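Local coordinates for protein peptidoglycan D,D-transpeptidase PbpA (Mycobacterium tuberculosis, PDB 3UPO) that probably cross-links cell-wall peptidoglycan as a penicillin-binding D,D-transpeptidase and is needed for the regulation of cell length, at residues A[335-340]-A[351-356]. Numbering follows the deposited sequence.
Sequences RPYLVG and STTVRY. Unlike the reference sequence in segment 351-356: R355 (reference Gly).
R335 and Y356 at one end, G340 and T353 at the other, hold the two backbones together: R335 N gives a nearly straight hydrogen bond to Y356 O (2.8 Å, 172°), and T353 N donates one to G340 O (2.9 Å). Between these ends the chains part, and the ring of Y337 lies between them. A water bridges R335 O and Y356 N, accepting from the latter. T353 works twice: OG1 donates to V339 O (2.6 Å), while CG2, anti to its own backbone N, lies over one face of the Y337 ring, 3.8 Å from its centroid, in a CH-pi contact. Residues 339-340 and 351-352 belong to the hairpin of strands 339-343 and 349-352, within the transpeptidase domain but away from the probable nucleophile S193; the rest of the contact lies where the chains run on beyond its open end. Strand 349-352 edges a mixed sheet that continues through strand 104-107. At the ring's far end R355, which differs from the reference sequence, sends NE to Y337 OH in a weak bond of 3.4 Å, the hydroxyl lying in the guanidinium plane. R335 reaches out extended, then bends at chi3 (-76°), setting one guanidinium face against Y356, with R335 CZ 3.4 Å from Y356 CD2 and the planes 36° apart.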
# COMPACT_ATOMS: atom_id res chain seq x y z
N ARG A 335 11.77 -0.24 8.26
CA ARG A 335 11.97 -0.81 6.92
C ARG A 335 10.92 -1.89 6.65
O ARG A 335 10.88 -2.88 7.37
CB ARG A 335 13.38 -1.39 6.79
CG ARG A 335 13.68 -1.95 5.40
CD ARG A 335 15.13 -2.34 5.28
NE ARG A 335 15.96 -1.15 5.12
CZ ARG A 335 17.29 -1.12 5.23
NH1 ARG A 335 17.98 -2.21 5.55
NH2 ARG A 335 17.92 0.04 5.04
N PRO A 336 10.05 -1.69 5.64
CA PRO A 336 8.98 -2.67 5.42
C PRO A 336 9.52 -3.98 4.80
O PRO A 336 10.38 -3.95 3.91
CB PRO A 336 8.03 -1.96 4.45
CG PRO A 336 8.84 -0.97 3.77
CD PRO A 336 10.01 -0.60 4.64
N TYR A 337 9.02 -5.12 5.27
CA TYR A 337 9.47 -6.42 4.76
C TYR A 337 8.34 -7.44 4.74
O TYR A 337 7.48 -7.42 5.63
CB TYR A 337 10.66 -6.94 5.57
CG TYR A 337 10.34 -7.32 7.01
CD1 TYR A 337 10.08 -8.64 7.36
CD2 TYR A 337 10.31 -6.35 8.03
CE1 TYR A 337 9.82 -9.01 8.68
CE2 TYR A 337 10.03 -6.71 9.37
CZ TYR A 337 9.78 -8.04 9.67
OH TYR A 337 9.52 -8.43 10.96
N LEU A 338 8.39 -8.36 3.77
CA LEU A 338 7.37 -9.41 3.55
C LEU A 338 7.75 -10.83 4.03
O LEU A 338 6.88 -11.67 4.25
CB LEU A 338 7.00 -9.46 2.04
CG LEU A 338 5.82 -10.28 1.53
CD1 LEU A 338 4.48 -9.79 2.10
CD2 LEU A 338 5.80 -10.22 0.01
N VAL A 339 9.05 -11.09 4.18
CA VAL A 339 9.52 -12.39 4.60
C VAL A 339 10.02 -12.32 6.05
O VAL A 339 10.95 -11.57 6.34
CB VAL A 339 10.67 -12.90 3.67
CG1 VAL A 339 11.35 -14.16 4.24
CG2 VAL A 339 10.14 -13.15 2.24
N GLY A 340 9.39 -13.10 6.94
CA GLY A 340 9.81 -13.19 8.34
C GLY A 340 10.99 -14.13 8.58
O GLY A 340 11.89 -13.83 9.37
N SER A 351 17.47 -18.25 8.03
CA SER A 351 17.53 -16.80 8.06
C SER A 351 16.27 -16.24 8.75
O SER A 351 15.15 -16.55 8.35
CB SER A 351 17.67 -16.27 6.63
OG SER A 351 17.87 -14.87 6.60
N THR A 352 16.48 -15.44 9.80
CA THR A 352 15.38 -14.67 10.40
C THR A 352 15.57 -13.18 10.12
O THR A 352 16.63 -12.63 10.39
CB THR A 352 15.25 -14.94 11.91
OG1 THR A 352 14.99 -16.33 12.13
CG2 THR A 352 14.11 -14.10 12.52
N THR A 353 14.53 -12.54 9.58
CA THR A 353 14.60 -11.12 9.23
C THR A 353 14.68 -10.23 10.47
O THR A 353 13.88 -10.35 11.39
CB THR A 353 13.43 -10.69 8.33
OG1 THR A 353 13.47 -11.45 7.10
CG2 THR A 353 13.50 -9.19 8.00
N VAL A 354 15.66 -9.34 10.46
CA VAL A 354 15.88 -8.38 11.54
C VAL A 354 15.15 -7.08 11.22
O VAL A 354 15.30 -6.52 10.13
CB VAL A 354 17.41 -8.16 11.76
CG1 VAL A 354 18.14 -7.96 10.39
CG2 VAL A 354 17.69 -6.99 12.74
N ARG A 355 14.33 -6.61 12.15
CA ARG A 355 13.59 -5.37 11.97
C ARG A 355 14.56 -4.20 12.05
O ARG A 355 15.51 -4.22 12.84
CB ARG A 355 12.52 -5.25 13.05
CG ARG A 355 11.44 -6.32 12.94
CD ARG A 355 11.26 -7.04 14.26
NE ARG A 355 10.16 -8.01 14.23
CZ ARG A 355 9.64 -8.59 15.31
NH1 ARG A 355 10.10 -8.31 16.53
NH2 ARG A 355 8.65 -9.46 15.17
N TYR A 356 14.31 -3.17 11.24
CA TYR A 356 15.25 -2.08 11.08
C TYR A 356 14.61 -0.67 11.01
O TYR A 356 13.65 -0.45 10.28
CB TYR A 356 16.14 -2.36 9.85
CG TYR A 356 17.08 -1.25 9.51
CD1 TYR A 356 18.28 -1.09 10.21
CD2 TYR A 356 16.78 -0.35 8.49
CE1 TYR A 356 19.17 -0.03 9.89
CE2 TYR A 356 17.64 0.69 8.17
CZ TYR A 356 18.83 0.85 8.87
OH TYR A 356 19.65 1.90 8.52
O HOH W 1 11.86 -3.29 9.86